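Local coordinates for protein transcription factor tau subunit sfc1 (Schizosaccharomyces pombe, PDB 4BJI) that serves as a TFIIIC subunit in RNA polymerase III transcription, within the tauA part that binds boxA promoter DNA of tRNA and similar genes, at residues P46-R51 with F73-L78; R56-N61 with V139-D144; L186-L189 with M194-E197; R165-Y170 with R174-R179. One frame throughout, in Å; residues are numbered along the deposited sequence. Where two conformers were deposited one is given.

Contact 1: residues P46-R51 with F73-L78; sequences PLFEKR and FALPYL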
loop_
_atom_site.group_PDB
_atom_site.type_symbol
_atom_site.label_atom_id
_atom_site.label_comp_id
_atom_site.label_asym_id
_atom_site.label_seq_id
_atom_site.Cartn_x
_atom_site.Cartn_y
_atom_site.Cartn_z
ATOM N N PRO A 46 -8.818 -1.973 -15.625
ATOM C CA PRO A 46 -7.859 -0.935 -16.037
ATOM C C PRO A 46 -7.053 -0.397 -14.873
ATOM O O PRO A 46 -5.919 0.041 -15.083
ATOM C CB PRO A 46 -8.741 0.174 -16.611
ATOM C CG PRO A 46 -10.131 -0.171 -16.238
ATOM C CD PRO A 46 -10.179 -1.658 -16.045
ATOM N N LEU A 47 -7.603 -0.397 -13.664
ATOM C CA LEU A 47 -6.836 0.067 -12.510
ATOM C C LEU A 47 -5.639 -0.859 -12.264
ATOM O O LEU A 47 -4.551 -0.391 -11.936
ATOM C CB LEU A 47 -7.711 0.211 -11.262
ATOM C CG LEU A 47 -8.804 1.297 -11.354
ATOM C CD1 LEU A 47 -9.792 1.284 -10.196
ATOM C CD2 LEU A 47 -8.192 2.674 -11.459
ATOM N N PHE A 48 -5.822 -2.163 -12.429
ATOM C CA PHE A 48 -4.715 -3.101 -12.274
ATOM C C PHE A 48 -3.735 -3.046 -13.438
ATOM O O PHE A 48 -2.565 -3.374 -13.242
ATOM C CB PHE A 48 -5.219 -4.530 -12.063
ATOM C CG PHE A 48 -5.595 -4.835 -10.644
ATOM C CD1 PHE A 48 -4.625 -4.918 -9.651
ATOM C CD2 PHE A 48 -6.908 -5.019 -10.288
ATOM C CE1 PHE A 48 -4.954 -5.189 -8.343
ATOM C CE2 PHE A 48 -7.247 -5.302 -8.950
ATOM C CZ PHE A 48 -6.270 -5.376 -7.985
ATOM N N GLU A 49 -4.173 -2.615 -14.621
ATOM C CA GLU A 49 -3.213 -2.341 -15.701
ATOM C C GLU A 49 -2.372 -1.131 -15.347
ATOM O O GLU A 49 -1.158 -1.126 -15.610
ATOM C CB GLU A 49 -3.916 -2.100 -17.044
ATOM C CG GLU A 49 -4.669 -3.287 -17.558
ATOM C CD GLU A 49 -3.772 -4.474 -17.965
ATOM O OE1 GLU A 49 -2.538 -4.346 -18.014
ATOM O OE2 GLU A 49 -4.342 -5.544 -18.254
ATOM N N LYS A 50 -2.978 -0.104 -14.780
ATOM C CA LYS A 50 -2.246 1.128 -14.425
ATOM C C LYS A 50 -1.235 0.885 -13.286
ATOM O O LYS A 50 -0.119 1.440 -13.262
ATOM C CB LYS A 50 -3.224 2.222 -13.972
ATOM C CG LYS A 50 -4.179 2.738 -15.057
ATOM C CD LYS A 50 -5.293 3.655 -14.505
ATOM C CE LYS A 50 -5.991 4.405 -15.640
ATOM N NZ LYS A 50 -7.167 5.198 -15.184
ATOM N N ARG A 51 -1.629 0.070 -12.330
ATOM C CA ARG A 51 -0.890 -0.106 -11.088
ATOM C C ARG A 51 -1.161 -1.537 -10.628
ATOM O O ARG A 51 -2.300 -1.880 -10.358
ATOM C CB ARG A 51 -1.404 0.915 -10.071
ATOM C CG ARG A 51 -0.885 0.816 -8.709
ATOM C CD ARG A 51 -1.320 2.132 -8.036
ATOM N NE ARG A 51 -1.416 2.021 -6.617
ATOM C CZ ARG A 51 -1.634 3.098 -5.842
ATOM N NH1 ARG A 51 -1.740 4.291 -6.395
ATOM N NH2 ARG A 51 -1.733 2.960 -4.568
ATOM N N PHE A 73 -15.723 -8.741 -2.944
ATOM C CA PHE A 73 -16.130 -9.898 -3.709
ATOM C C PHE A 73 -15.537 -9.927 -5.121
ATOM O O PHE A 73 -15.404 -10.980 -5.729
ATOM C CB PHE A 73 -17.672 -9.922 -3.811
ATOM C CG PHE A 73 -18.379 -10.082 -2.483
ATOM C CD1 PHE A 73 -18.560 -11.320 -1.935
ATOM C CD2 PHE A 73 -18.838 -8.971 -1.804
ATOM C CE1 PHE A 73 -19.208 -11.466 -0.693
ATOM C CE2 PHE A 73 -19.479 -9.101 -0.582
ATOM C CZ PHE A 73 -19.658 -10.349 -0.032
ATOM N N ALA A 74 -15.216 -8.745 -5.651
ATOM C CA ALA A 74 -14.673 -8.603 -7.008
ATOM C C ALA A 74 -13.147 -8.851 -7.045
ATOM O O ALA A 74 -12.634 -9.451 -7.999
ATOM C CB ALA A 74 -14.991 -7.201 -7.543
ATOM N N LEU A 75 -12.446 -8.386 -6.011
ATOM C CA LEU A 75 -10.969 -8.458 -6.006
ATOM C C LEU A 75 -10.440 -9.880 -6.238
ATOM O O LEU A 75 -9.471 -10.051 -6.963
ATOM C CB LEU A 75 -10.385 -7.830 -4.738
ATOM C CG LEU A 75 -10.351 -6.294 -4.774
ATOM C CD1 LEU A 75 -10.210 -5.677 -3.422
ATOM C CD2 LEU A 75 -9.252 -5.798 -5.725
ATOM N N PRO A 76 -11.083 -10.910 -5.647
ATOM C CA PRO A 76 -10.550 -12.265 -5.808
ATOM C C PRO A 76 -10.605 -12.815 -7.227
ATOM O O PRO A 76 -10.001 -13.848 -7.548
ATOM C CB PRO A 76 -11.455 -13.098 -4.862
ATOM C CG PRO A 76 -11.835 -12.166 -3.813
ATOM C CD PRO A 76 -12.111 -10.894 -4.582
ATOM N N TYR A 77 -11.340 -12.120 -8.103
ATOM C CA TYR A 77 -11.371 -12.517 -9.497
ATOM C C TYR A 77 -10.168 -12.052 -10.303
ATOM O O TYR A 77 -9.935 -12.539 -11.406
ATOM C CB TYR A 77 -12.653 -12.001 -10.181
ATOM C CG TYR A 77 -13.884 -12.808 -9.819
ATOM C CD1 TYR A 77 -14.646 -12.499 -8.705
ATOM C CD2 TYR A 77 -14.240 -13.917 -10.568
ATOM C CE1 TYR A 77 -15.761 -13.267 -8.354
ATOM C CE2 TYR A 77 -15.348 -14.685 -10.227
ATOM C CZ TYR A 77 -16.084 -14.347 -9.126
ATOM O OH TYR A 77 -17.193 -15.123 -8.820
ATOM N N LEU A 78 -9.389 -11.119 -9.737
ATOM C CA LEU A 78 -8.283 -10.492 -10.447
ATOM C C LEU A 78 -6.960 -10.465 -9.700
ATOM O O LEU A 78 -5.943 -10.170 -10.308
ATOM C CB LEU A 78 -8.622 -9.038 -10.773
ATOM C CG LEU A 78 -9.847 -8.809 -11.637
ATOM C CD1 LEU A 78 -10.101 -7.336 -11.741
ATOM C CD2 LEU A 78 -9.680 -9.446 -13.013
#
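The ring of Phe48 meets two leucines, Leu75 and Leu78. Leu75 comes in at the ring edge, near the ring plane. Its CD2 methyl sits 3.8 Å from Phe48 CZ and equally far from Phe48 CE2, so one methyl spans one bond of the ring. The two side chains cross at about a right angle. Leu78 adds a looser touch, with Leu78 CD1 4.2 Å from Phe48 CD2. All of these contacts are apolar. Phe48 holds its CG anti to the carbonyl carbon (chi1 -83°), which sends the ring off helix 35-50 and across to the other segment.

The second shell fixes both sides. Trp54 packs edge-to-face with Phe48. The backbone O of Phe48 accepts a hydrogen bond from Arg93 NH1. Leu78 also rests on Leu44 of the same helix that carries Phe48, and Leu75 reaches Leu59 in helix 56-60. The backbone of 75-77 keeps helical angles, and Leu78 N bonds Leu75 O (3.0 Å). Leu78 then joins Phe94 by backbone hydrogen bonds, where strand 79-82 begins.

The contact thus lies in the hydrophobic core formed by helix 35-50, helix 56-60 and the 71-74 region. Three helices followed by a beta hairpin, with a short strand after the first helix, are consistent with a winged helix-turn-helix domain.

Contact 2: residues R56-N61 with V139-D144; sequences RRALLN and VYQVCD
Ala58 on helix 56-60 turns its CB toward Gln141 and Asp144, and this single methyl makes the contact. Gln141 shows best what surrounds it. From CB the side chain runs through CG to CD in an extended course (chi2 -177°). The last torsion, chi3 -90°, turns the amide across that course, so OE1 and NE2 face different neighbours. OE1 lies 4.3 Å from Ala58 CB, which is only van der Waals packing. The polar partners of Gln141 OE1 are Arg51 NH2, in a probable hydrogen bond, and the backbone N of Thr55. Gln141 NE2 donates to the carbonyl oxygens of Val53 and Tyr107. The buried amide is therefore used at both ends, and these bonds fix which way round it sits.

Asp144 lies beside it, with OD2 4.1 Å from Ala58 CB. Its main partner is again Arg51: Asp144 OD2 and Arg51 NH2 form a salt bridge. The buried carboxylate is probably stabilised as an anion by this charge. A backbone bond from Asp144 N to Gln141 O (2.9 Å) closes the 3-10 turn and keeps both polar side chains on the same small site.

Ala58 thus covers one side of a polar cluster. The cluster ties strand 53-55 and helix 56-60 of the helix-turn-helix domain to strand 139-141 of the two-stranded antiparallel sheet. It is a buried polar junction between the N-terminal and C-terminal parts of the chain.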
loop_
_atom_site.group_PDB
_atom_site.type_symbol
_atom_site.label_atom_id
_atom_site.label_comp_id
_atom_site.label_asym_id
_atom_site.label_seq_id
_atom_site.Cartn_x
_atom_site.Cartn_y
_atom_site.Cartn_z
ATOM N N ARG A 56 -6.910 -1.716 -0.592
ATOM C CA ARG A 56 -8.349 -1.490 -0.675
ATOM C C ARG A 56 -8.709 -0.004 -0.644
ATOM O O ARG A 56 -9.499 0.478 -1.473
ATOM C CB ARG A 56 -9.054 -2.222 0.480
ATOM C CG ARG A 56 -10.513 -1.809 0.662
ATOM C CD ARG A 56 -11.105 -2.484 1.918
ATOM N NE ARG A 56 -12.419 -1.934 2.239
ATOM C CZ ARG A 56 -13.506 -2.310 1.602
ATOM N NH1 ARG A 56 -13.404 -3.236 0.661
ATOM N NH2 ARG A 56 -14.685 -1.770 1.907
ATOM N N ARG A 57 -8.127 0.749 0.280
ATOM C CA ARG A 57 -8.473 2.167 0.403
ATOM C C ARG A 57 -8.129 2.947 -0.871
ATOM O O ARG A 57 -8.936 3.732 -1.362
ATOM C CB ARG A 57 -7.764 2.784 1.608
ATOM C CG ARG A 57 -8.152 4.256 1.838
ATOM C CD ARG A 57 -9.670 4.485 1.862
ATOM N NE ARG A 57 -10.360 3.626 2.822
ATOM C CZ ARG A 57 -11.687 3.545 2.926
ATOM N NH1 ARG A 57 -12.467 4.265 2.130
ATOM N NH2 ARG A 57 -12.236 2.740 3.826
ATOM N N ALA A 58 -6.943 2.728 -1.428
ATOM C CA ALA A 58 -6.570 3.423 -2.651
ATOM C C ALA A 58 -7.518 3.082 -3.805
ATOM O O ALA A 58 -7.962 3.969 -4.530
ATOM C CB ALA A 58 -5.112 3.180 -2.999
ATOM N N LEU A 59 -7.903 1.811 -3.943
ATOM C CA LEU A 59 -8.883 1.445 -4.968
ATOM C C LEU A 59 -10.242 2.110 -4.757
ATOM O O LEU A 59 -10.845 2.625 -5.708
ATOM C CB LEU A 59 -9.076 -0.072 -5.015
ATOM C CG LEU A 59 -7.957 -0.814 -5.721
ATOM C CD1 LEU A 59 -8.044 -2.292 -5.442
ATOM C CD2 LEU A 59 -7.991 -0.514 -7.223
ATOM N N LEU A 60 -10.715 2.085 -3.514
ATOM C CA LEU A 60 -12.042 2.658 -3.255
ATOM C C LEU A 60 -12.045 4.104 -3.715
ATOM O O LEU A 60 -13.063 4.590 -4.241
ATOM C CB LEU A 60 -12.373 2.592 -1.776
ATOM C CG LEU A 60 -12.738 1.231 -1.195
ATOM C CD1 LEU A 60 -12.754 1.328 0.309
ATOM C CD2 LEU A 60 -14.087 0.771 -1.741
ATOM N N ASN A 61 -10.946 4.829 -3.489
ATOM C CA ASN A 61 -10.891 6.250 -3.834
ATOM C C ASN A 61 -10.795 6.502 -5.334
ATOM O O ASN A 61 -10.914 7.636 -5.795
ATOM C CB ASN A 61 -9.777 6.937 -3.053
ATOM C CG ASN A 61 -10.065 6.943 -1.554
ATOM O OD1 ASN A 61 -11.223 6.847 -1.135
ATOM N ND2 ASN A 61 -9.050 7.068 -0.757
ATOM N N VAL A 139 -2.614 2.417 6.296
ATOM C CA VAL A 139 -1.680 1.732 5.397
ATOM C C VAL A 139 -1.481 2.615 4.169
ATOM O O VAL A 139 -2.438 2.931 3.481
ATOM C CB VAL A 139 -2.160 0.341 4.934
ATOM C CG1 VAL A 139 -1.111 -0.321 4.068
ATOM C CG2 VAL A 139 -2.496 -0.536 6.124
ATOM N N TYR A 140 -0.244 3.062 3.945
ATOM C CA TYR A 140 0.084 3.974 2.846
ATOM C C TYR A 140 1.045 3.300 1.901
ATOM O O TYR A 140 2.064 2.751 2.328
ATOM C CB TYR A 140 0.714 5.259 3.374
ATOM C CG TYR A 140 -0.251 6.090 4.180
ATOM C CD1 TYR A 140 -0.376 5.903 5.542
ATOM C CD2 TYR A 140 -1.033 7.035 3.572
ATOM C CE1 TYR A 140 -1.264 6.656 6.283
ATOM C CE2 TYR A 140 -1.920 7.793 4.310
ATOM C CZ TYR A 140 -2.015 7.600 5.652
ATOM O OH TYR A 140 -2.935 8.384 6.382
ATOM N N GLN A 141 0.768 3.417 0.617
ATOM C CA GLN A 141 1.702 2.954 -0.394
ATOM C C GLN A 141 2.676 4.059 -0.800
ATOM O O GLN A 141 2.312 5.235 -0.838
ATOM C CB GLN A 141 0.984 2.440 -1.615
ATOM C CG GLN A 141 0.305 1.091 -1.347
ATOM C CD GLN A 141 -0.347 0.573 -2.601
ATOM O OE1 GLN A 141 -1.526 0.869 -2.848
ATOM N NE2 GLN A 141 0.377 -0.153 -3.413
ATOM N N VAL A 142 3.908 3.678 -1.116
ATOM C CA VAL A 142 4.941 4.663 -1.426
ATOM C C VAL A 142 4.550 5.654 -2.521
ATOM O O VAL A 142 4.787 6.859 -2.386
ATOM C CB VAL A 142 6.234 3.935 -1.785
ATOM C CG1 VAL A 142 7.253 4.889 -2.456
ATOM C CG2 VAL A 142 6.810 3.246 -0.530
ATOM N N CYS A 143 3.963 5.163 -3.591
ATOM C CA CYS A 143 3.572 6.009 -4.712
ATOM C C CYS A 143 2.538 7.060 -4.343
ATOM O O CYS A 143 2.340 8.016 -5.118
ATOM C CB CYS A 143 3.083 5.145 -5.872
ATOM S SG CYS A 143 1.682 4.046 -5.471
ATOM N N ASP A 144 1.869 6.877 -3.202
ATOM C CA ASP A 144 0.843 7.802 -2.739
ATOM C C ASP A 144 1.395 8.767 -1.672
ATOM O O ASP A 144 0.617 9.554 -1.117
ATOM C CB ASP A 144 -0.350 7.043 -2.193
ATOM C CG ASP A 144 -0.994 6.126 -3.218
ATOM O OD1 ASP A 144 -0.978 6.472 -4.411
ATOM O OD2 ASP A 144 -1.527 5.084 -2.791
#

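Contact 3: residues L186-L189 with M194-E197; sequences LFAL and MPSE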
loop_
_atom_site.group_PDB
_atom_site.type_symbol
_atom_site.label_atom_id
_atom_site.label_comp_id
_atom_site.label_asym_id
_atom_site.label_seq_id
_atom_site.Cartn_x
_atom_site.Cartn_y
_atom_site.Cartn_z
ATOM N N LEU A 186 1.984 11.456 11.638
ATOM C CA LEU A 186 0.655 10.933 11.970
ATOM C C LEU A 186 0.244 11.173 13.432
ATOM O O LEU A 186 -0.930 11.479 13.708
ATOM C CB LEU A 186 0.605 9.437 11.659
ATOM C CG LEU A 186 0.547 9.105 10.183
ATOM C CD1 LEU A 186 0.744 7.605 10.014
ATOM C CD2 LEU A 186 -0.778 9.531 9.575
ATOM N N PHE A 187 1.182 11.034 14.365
ATOM C CA PHE A 187 0.857 11.241 15.794
ATOM C C PHE A 187 0.123 12.564 15.926
ATOM O O PHE A 187 -0.849 12.713 16.691
ATOM C CB PHE A 187 2.106 11.406 16.665
ATOM C CG PHE A 187 2.862 10.145 16.971
ATOM C CD1 PHE A 187 2.227 8.932 17.170
ATOM C CD2 PHE A 187 4.242 10.206 17.111
ATOM C CE1 PHE A 187 2.973 7.789 17.483
ATOM C CE2 PHE A 187 4.987 9.075 17.416
ATOM C CZ PHE A 187 4.350 7.867 17.605
ATOM N N ALA A 188 0.637 13.560 15.215
ATOM C CA ALA A 188 0.134 14.917 15.328
ATOM C C ALA A 188 -1.148 15.093 14.540
ATOM O O ALA A 188 -2.132 15.609 15.054
ATOM C CB ALA A 188 1.174 15.918 14.845
ATOM N N LEU A 189 -1.131 14.656 13.293
ATOM C CA LEU A 189 -2.280 14.826 12.412
ATOM C C LEU A 189 -3.547 14.185 13.016
ATOM O O LEU A 189 -4.630 14.751 12.907
ATOM C CB LEU A 189 -1.982 14.243 11.020
ATOM C CG LEU A 189 -0.798 14.938 10.291
ATOM C CD1 LEU A 189 -0.398 14.138 9.090
ATOM C CD2 LEU A 189 -1.174 16.399 9.896
HETATM N N MSE A 194 -0.701 20.271 13.437
HETATM C CA MSE A 194 0.326 20.247 12.409
HETATM C C MSE A 194 1.625 19.740 13.016
HETATM O O MSE A 194 1.996 20.122 14.137
HETATM C CB MSE A 194 0.536 21.638 11.811
HETATM C CG MSE A 194 -0.554 22.041 10.841
HETATM SE SE MSE A 194 -0.588 20.848 9.282
HETATM C CE MSE A 194 1.189 21.129 8.676
ATOM N N PRO A 195 2.312 18.858 12.297
ATOM C CA PRO A 195 3.600 18.366 12.798
ATOM C C PRO A 195 4.558 19.527 12.992
ATOM O O PRO A 195 4.512 20.492 12.236
ATOM C CB PRO A 195 4.086 17.407 11.694
ATOM C CG PRO A 195 2.847 17.021 10.963
ATOM C CD PRO A 195 1.890 18.177 11.065
ATOM N N SER A 196 5.371 19.457 14.031
ATOM C CA SER A 196 6.357 20.494 14.278
ATOM C C SER A 196 7.558 20.310 13.371
ATOM O O SER A 196 8.216 19.279 13.407
ATOM C CB SER A 196 6.811 20.466 15.727
ATOM O OG SER A 196 8.008 21.207 15.847
ATOM N N GLU A 197 7.840 21.297 12.536
ATOM C CA GLU A 197 8.943 21.188 11.589
ATOM C C GLU A 197 10.265 20.979 12.318
ATOM O O GLU A 197 11.108 20.185 11.928
ATOM C CB GLU A 197 9.018 22.436 10.707
ATOM C CG GLU A 197 9.796 22.203 9.411
ATOM C CD GLU A 197 10.298 23.486 8.763
ATOM O OE1 GLU A 197 9.477 24.411 8.567
ATOM O OE2 GLU A 197 11.516 23.557 8.452
#
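Leu189 sets its CG beside the backbone N (chi1 -62°) and its CD1 anti to CA (chi2 168°), which turns the other methyl, CD2, to the ring of Pro195. Leu189 CD2 comes to 3.7 Å from Pro195 CD. The two side chains meet at a slant, methyl against ring methylene. Ala188, one residue earlier in the helix, points its CB toward the returning chain. Its CB lies 4.0 Å from Pro195 CA and 4.4 Å from Pro195 CG, and it also approaches the carbonyl carbon of Met194 at 4.3 Å. Such a small side chain lets the backbones come close, with the CA atoms of Ala188 and Pro195 5.5 Å apart.

Met194 is a selenomethionine here. Its CB points away from the helix, but the chain folds back and brings Met194 SE 4.5 Å from Leu189 CD2. Met194 and Pro195 are extended, so the chain passes the last turn of helix 172-189 before it coils again. Ser196 then serves as N-cap of helix 197-205, with its OG accepting a hydrogen bond from Ala199 N. On the other side of the helix end, Leu186 packs on Phe112, Leu114 and Phe128.

The contact closes the connection between two consecutive helices, 172-189 and 197-205, which run antiparallel. A short loop folded back on the end of the first helix, with proline just before the N-cap of the second, forms this helical hairpin.

Contact 4: residues R165-Y170 with R174-R179; sequences RDTGWY and RYYKVR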
loop_
_atom_site.group_PDB
_atom_site.type_symbol
_atom_site.label_atom_id
_atom_site.label_comp_id
_atom_site.label_asym_id
_atom_site.label_seq_id
_atom_site.Cartn_x
_atom_site.Cartn_y
_atom_site.Cartn_z
ATOM N N ARG A 165 12.486 -9.338 3.398
ATOM C CA ARG A 165 11.253 -9.830 3.997
ATOM C C ARG A 165 10.451 -8.779 4.757
ATOM O O ARG A 165 9.227 -8.916 4.927
ATOM C CB ARG A 165 11.584 -11.011 4.923
ATOM C CG ARG A 165 12.624 -10.719 5.971
ATOM C CD ARG A 165 13.191 -12.029 6.554
ATOM N NE ARG A 165 12.147 -13.004 6.863
ATOM C CZ ARG A 165 12.380 -14.293 7.085
ATOM N NH1 ARG A 165 13.618 -14.757 7.017
ATOM N NH2 ARG A 165 11.379 -15.117 7.371
ATOM N N ASP A 166 11.144 -7.769 5.277
ATOM C CA ASP A 166 10.505 -6.667 6.023
ATOM C C ASP A 166 10.528 -5.352 5.237
ATOM O O ASP A 166 9.481 -4.676 5.118
ATOM C CB ASP A 166 11.205 -6.413 7.354
ATOM C CG ASP A 166 11.168 -7.603 8.277
ATOM O OD1 ASP A 166 10.162 -8.328 8.272
ATOM O OD2 ASP A 166 12.151 -7.750 9.027
ATOM N N THR A 167 11.698 -4.948 4.727
ATOM C CA THR A 167 11.847 -3.614 4.162
ATOM C C THR A 167 11.750 -3.603 2.632
ATOM O O THR A 167 11.845 -2.534 2.004
ATOM C CB THR A 167 13.179 -2.958 4.552
ATOM O OG1 THR A 167 14.272 -3.640 3.918
ATOM C CG2 THR A 167 13.382 -3.014 6.050
ATOM N N GLY A 168 11.534 -4.763 2.028
ATOM C CA GLY A 168 11.407 -4.851 0.588
ATOM C C GLY A 168 12.648 -4.345 -0.109
ATOM O O GLY A 168 13.785 -4.772 0.187
ATOM N N TRP A 169 12.466 -3.455 -1.074
ATOM C CA TRP A 169 13.577 -2.996 -1.907
ATOM C C TRP A 169 14.389 -1.866 -1.266
ATOM O O TRP A 169 15.361 -1.398 -1.872
ATOM C CB TRP A 169 13.009 -2.558 -3.250
ATOM C CG TRP A 169 12.461 -3.691 -4.069
ATOM C CD1 TRP A 169 11.149 -3.993 -4.324
ATOM C CD2 TRP A 169 13.248 -4.664 -4.764
ATOM N NE1 TRP A 169 11.077 -5.113 -5.127
ATOM C CE2 TRP A 169 12.352 -5.528 -5.429
ATOM C CE3 TRP A 169 14.617 -4.873 -4.907
ATOM C CZ2 TRP A 169 12.791 -6.591 -6.208
ATOM C CZ3 TRP A 169 15.044 -5.935 -5.695
ATOM C CH2 TRP A 169 14.119 -6.784 -6.318
ATOM N N TYR A 170 14.033 -1.452 -0.054
ATOM C CA TYR A 170 14.680 -0.311 0.591
ATOM C C TYR A 170 15.690 -0.745 1.638
ATOM O O TYR A 170 15.420 -1.644 2.457
ATOM C CB TYR A 170 13.651 0.620 1.249
ATOM C CG TYR A 170 12.724 1.195 0.231
ATOM C CD1 TYR A 170 13.177 2.167 -0.668
ATOM C CD2 TYR A 170 11.404 0.820 0.168
ATOM C CE1 TYR A 170 12.309 2.705 -1.623
ATOM C CE2 TYR A 170 10.529 1.369 -0.775
ATOM C CZ TYR A 170 11.013 2.288 -1.684
ATOM O OH TYR A 170 10.178 2.846 -2.643
ATOM N N ARG A 174 17.306 3.568 5.715
ATOM C CA ARG A 174 16.495 4.539 4.985
ATOM C C ARG A 174 15.002 4.242 5.187
ATOM O O ARG A 174 14.196 5.146 5.439
ATOM C CB ARG A 174 16.852 4.521 3.507
ATOM C CG ARG A 174 15.961 5.392 2.618
ATOM C CD ARG A 174 15.970 6.879 2.925
ATOM N NE ARG A 174 17.297 7.473 3.101
ATOM C CZ ARG A 174 17.825 8.388 2.305
ATOM N NH1 ARG A 174 17.233 8.753 1.189
ATOM N NH2 ARG A 174 19.003 8.895 2.633
ATOM N N TYR A 175 14.633 2.966 5.092
ATOM C CA TYR A 175 13.252 2.566 5.319
ATOM C C TYR A 175 12.723 2.981 6.675
ATOM O O TYR A 175 11.628 3.528 6.773
ATOM C CB TYR A 175 13.138 1.043 5.186
ATOM C CG TYR A 175 11.739 0.529 5.239
ATOM C CD1 TYR A 175 10.884 0.610 4.147
ATOM C CD2 TYR A 175 11.260 -0.061 6.399
ATOM C CE1 TYR A 175 9.588 0.112 4.210
ATOM C CE2 TYR A 175 9.961 -0.575 6.450
ATOM C CZ TYR A 175 9.165 -0.470 5.350
ATOM O OH TYR A 175 7.852 -0.947 5.407
ATOM N N TYR A 176 13.493 2.746 7.713
ATOM C CA TYR A 176 13.013 3.040 9.069
ATOM C C TYR A 176 13.077 4.528 9.384
ATOM O O TYR A 176 12.253 5.013 10.163
ATOM C CB TYR A 176 13.710 2.121 10.103
ATOM C CG TYR A 176 13.229 0.679 9.978
ATOM C CD1 TYR A 176 11.895 0.359 10.208
ATOM C CD2 TYR A 176 14.093 -0.341 9.607
ATOM C CE1 TYR A 176 11.436 -0.926 10.084
ATOM C CE2 TYR A 176 13.631 -1.649 9.453
ATOM C CZ TYR A 176 12.308 -1.916 9.697
ATOM O OH TYR A 176 11.838 -3.221 9.543
ATOM N N LYS A 177 13.969 5.279 8.733
ATOM C CA LYS A 177 13.911 6.745 8.828
ATOM C C LYS A 177 12.594 7.253 8.252
ATOM O O LYS A 177 11.886 8.046 8.896
ATOM C CB LYS A 177 15.076 7.396 8.125
ATOM C CG LYS A 177 14.846 8.922 7.981
ATOM C CD LYS A 177 15.999 9.634 7.303
ATOM C CE LYS A 177 17.136 9.801 8.286
ATOM N NZ LYS A 177 18.217 10.715 7.717
ATOM N N VAL A 178 12.213 6.777 7.068
ATOM C CA VAL A 178 10.962 7.162 6.446
ATOM C C VAL A 178 9.781 6.767 7.338
ATOM O O VAL A 178 8.869 7.572 7.586
ATOM C CB VAL A 178 10.860 6.523 5.064
ATOM C CG1 VAL A 178 9.418 6.650 4.540
ATOM C CG2 VAL A 178 11.815 7.229 4.141
ATOM N N ARG A 179 9.788 5.547 7.854
ATOM C CA ARG A 179 8.701 5.100 8.725
ATOM C C ARG A 179 8.598 6.002 9.972
ATOM O O ARG A 179 7.479 6.400 10.359
ATOM C CB ARG A 179 8.905 3.606 9.059
ATOM C CG ARG A 179 7.743 2.894 9.758
ATOM C CD ARG A 179 7.613 3.224 11.255
ATOM N NE ARG A 179 8.874 3.134 11.983
ATOM C CZ ARG A 179 9.406 2.033 12.501
ATOM N NH1 ARG A 179 8.792 0.867 12.395
ATOM N NH2 ARG A 179 10.570 2.103 13.141
HETATM O O HOH W 1 13.691 -5.194 9.453
#
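A water joins Asp166 to Tyr176 across the contact. It donates to Asp166 OD2 and lies 2.7 Å from Tyr176 OH, near the plane of that ring.

Next along the loop, Thr167 OG1 donates a hydrogen bond of 2.7 Å to Tyr170 O, and the angle at the carbonyl is 166°, nearly straight in line with C=O. The bond is made possible by chi1 of 69°, which places OG1 between the backbone N and the carbonyl carbon. It spans a type II' beta turn from Thr167 to Tyr170, which a backbone bond, Tyr170 N to Thr167 O at 3.2 Å, also closes. Gly168 takes the positive phi of that turn.

The same torsion leaves the CG2 methyl of Thr167 for the helix. It touches Tyr175 CD2 and Tyr176 CE2, each at 3.7 Å from Thr167 CG2. Thr167 CA stands over the centre of the Tyr175 ring, 4.1 Å from the centroid and 3° off the normal, a CH-pi contact. Tyr170 packs on the base of the Tyr175 side chain, with Tyr170 CB 4.0 Å from Tyr175 CB. Tyr175 CD2 in turn lies over the face of the Tyr176 ring.

Gln108 also holds the turn: its side chain bonds Thr167 O and Trp169 N. Tyr170 reaches Leu154 of helix 151-155, and Tyr175 reaches Leu110 of strand 109-111. The loop thus folds back on the first turns of helix 172-189, between that helix, helix 151-155 and the two-stranded sheet.

In the fold
Contact 1 lies within the probable winged-helix part, and contact 2 joins that part to the C-terminal half. Their segments alternate along the chain, their centres are 14 Å apart, and they meet where Arg51 reaches the 139-144 segment. Contacts 4 and 3 follow in that order and share helix 172-189. Their centres are 21 Å apart, near its start and at its end. Both are on the far side of the chain's centre from contact 1. Contact 2 touches each of them, through Val142 with Tyr170 and Tyr140 with Leu186. The segment 139-144 therefore links the two halves of this DNA-binding domain.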